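Local coordinates for coenzyme PQQ synthesis protein B (Methylobacterium extorquens, PDB 4Z7R) that may take part in the transport of pyrroloquinoline quinone or its precursor to the periplasm, and has a metallo-beta-lactamase-like fold that binds zinc, at residues S45-G48 and E49-L52. Sequence-based numbering, arbitrary orientation.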
ATOM      1  N   SER A  45      12.788  -9.338  15.653  1.00 11.42           N
ATOM      2  CA  SER A  45      12.265  -9.947  16.873  0.83 12.07           C
ATOM      3  C   SER A  45      13.379 -10.564  17.708  0.91 11.84           C
ATOM      4  O   SER A  45      14.308 -11.162  17.165  1.00 11.89           O
ATOM      5  CB  SER A  45      11.228 -11.018  16.538  1.00 12.76           C
ATOM      6  OG  SER A  45      10.801 -11.694  17.710  0.89 13.38           O
ATOM      7  N   PRO A  46      13.287 -10.426  19.039  0.80 11.91           N
ATOM      8  CA  PRO A  46      14.252 -11.084  19.922  0.62 12.50           C
ATOM      9  C   PRO A  46      13.929 -12.561  20.141  1.00 13.77           C
ATOM     10  O   PRO A  46      14.804 -13.319  20.556  0.89 14.48           O
ATOM     11  CB  PRO A  46      14.121 -10.293  21.224  1.00 11.71           C
ATOM     12  CG  PRO A  46      12.689  -9.874  21.245  0.93 11.97           C
ATOM     13  CD  PRO A  46      12.319  -9.608  19.792  1.00 11.31           C
ATOM     14  N   ASP A  47      12.693 -12.964  19.853  1.00 13.77           N
ATOM     15  CA  ASP A  47      12.235 -14.301  20.224  0.95 14.55           C
ATOM     16  C   ASP A  47      11.533 -15.044  19.088  1.00 14.16           C
ATOM     17  O   ASP A  47      11.235 -16.230  19.211  0.87 14.43           O
ATOM     18  CB  ASP A  47      11.300 -14.218  21.439  1.00 15.22           C
ATOM     19  CG  ASP A  47      10.136 -13.258  21.228  0.78 15.95           C
ATOM     20  OD1 ASP A  47       9.732 -13.026  20.068  0.94 16.05           O
ATOM     21  OD2 ASP A  47       9.617 -12.734  22.231  0.92 16.19           O
ATOM     22  N   GLY A  48      11.267 -14.346  17.988  0.70 13.53           N
ATOM     23  CA  GLY A  48      10.606 -14.953  16.847  1.00 12.88           C
ATOM     24  C   GLY A  48       9.087 -14.962  16.899  0.72 12.55           C
ATOM     25  O   GLY A  48       8.440 -15.497  16.000  0.89 12.96           O
ATOM     26  N   GLU A  49       8.509 -14.373  17.941  0.96 11.85           N
ATOM     27  CA  GLU A  49       7.054 -14.336  18.077  1.00 11.24           C
ATOM     28  C   GLU A  49       6.534 -12.907  18.229  0.98  9.95           C
ATOM     29  O   GLU A  49       5.459 -12.569  17.734  0.82  9.72           O
ATOM     30  CB  GLU A  49       6.603 -15.188  19.268  1.00 12.67           C
ATOM     31  CG  GLU A  49       6.945 -16.665  19.124  0.84 13.82           C
ATOM     32  CD  GLU A  49       6.358 -17.516  20.232  0.44 15.30           C
ATOM     33  OE1 GLU A  49       6.578 -18.744  20.219  0.63 15.97           O
ATOM     34  OE2 GLU A  49       5.671 -16.961  21.116  0.90 15.84           O
ATOM     35  N   ARG A  50       7.309 -12.075  18.916  0.88  9.74           N
ATOM     36  CA  ARG A  50       6.940 -10.684  19.145  1.00  9.88           C
ATOM     37  C   ARG A  50       7.843  -9.788  18.309  0.69 10.31           C
ATOM     38  O   ARG A  50       9.064  -9.816  18.456  0.92 10.61           O
ATOM     39  CB  ARG A  50       7.053 -10.338  20.630  1.00  9.76           C
ATOM     40  CG  ARG A  50       6.069 -11.096  21.509  1.00  9.62           C
ATOM     41  CD  ARG A  50       6.372 -10.891  22.983  1.00 10.68           C
ATOM     42  NE  ARG A  50       7.662 -11.471  23.350  0.95 11.07           N
ATOM     43  CZ  ARG A  50       8.160 -11.470  24.582  0.74 11.42           C
ATOM     44  NH1 ARG A  50       7.478 -10.915  25.575  1.00 11.59           N
ATOM     45  NH2 ARG A  50       9.339 -12.024  24.822  1.00 11.70           N
ATOM     46  N   TRP A  51       7.242  -8.990  17.432  1.00 10.77           N
ATOM     47  CA  TRP A  51       8.013  -8.281  16.419  1.00 11.51           C
ATOM     48  C   TRP A  51       7.904  -6.764  16.483  0.86 12.52           C
ATOM     49  O   TRP A  51       6.862  -6.207  16.828  1.00 13.49           O
ATOM     50  CB  TRP A  51       7.596  -8.749  15.023  1.00  9.94           C
ATOM     51  CG  TRP A  51       7.875 -10.193  14.769  1.00  8.52           C
ATOM     52  CD1 TRP A  51       7.129 -11.257  15.179  0.62  8.74           C
ATOM     53  CD2 TRP A  51       8.988 -10.734  14.051  1.00  8.49           C
ATOM     54  NE1 TRP A  51       7.709 -12.431  14.761  0.84  8.86           N
ATOM     55  CE2 TRP A  51       8.851 -12.137  14.064  0.68  8.59           C
ATOM     56  CE3 TRP A  51      10.088 -10.169  13.397  0.99  8.47           C
ATOM     57  CZ2 TRP A  51       9.771 -12.983  13.450  1.00  8.71           C
ATOM     58  CZ3 TRP A  51      11.004 -11.012  12.791  0.95  8.31           C
ATOM     59  CH2 TRP A  51      10.837 -12.403  12.819  0.82  8.64           C
ATOM     60  N   LEU A  52       9.010  -6.112  16.145  1.00 12.13           N
ATOM     61  CA  LEU A  52       9.036  -4.679  15.914  0.86 11.68           C
ATOM     62  C   LEU A  52       9.080  -4.425  14.416  0.82 11.21           C
ATOM     63  O   LEU A  52       9.947  -4.952  13.719  0.98 11.53           O
ATOM     64  CB  LEU A  52      10.245  -4.031  16.588  1.00 11.91           C
ATOM     65  CG  LEU A  52      10.558  -2.597  16.141  0.81 11.93           C
ATOM     66  CD1 LEU A  52       9.533  -1.615  16.692  1.00 11.60           C
ATOM     67  CD2 LEU A  52      11.972  -2.190  16.543  0.91 12.40           C
TER
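The carboxylate of Asp47 takes four N-H groups from the two residues after Gly48. Asp47 OD1 accepts from the backbone N of Glu49 and of Arg50, the latter at 2.8 Å and almost straight (177°), on the syn side of the carboxylate; the Glu49 N-H arrives from above its plane. Asp47 OD2 receives both Arg50 NE, at 2.6 Å, and Arg50 NH2 in a side-on salt bridge. The two flat groups are nearly coplanar, their planes 14° apart. The bend in the Arg50 chain at chi3 (-65°) brings the guanidinium edge round to this oxygen. Charge and main-chain N-H groups together would be expected to favour ionised Asp47. Ser45 OG is gripped by three hydrogen bonds: it donates to Arg50 O (2.7 Å) and accepts from Asp47 N, an ST turn, and from Gly48 N, the ST motif. Ser45 CB sits over the six-membered ring of Trp51, 3.4 Å from the centroid, a CH-pi contact. Gly48 takes a positive phi, at which a CB would be jammed against the carbonyl O of Asp47. The turn thus joins antiparallel strands 41-45 and 51-54; Trp51 also packs on His2 and Val4 of strand 2-5, while Arg50 touches His82 of strand 81-85.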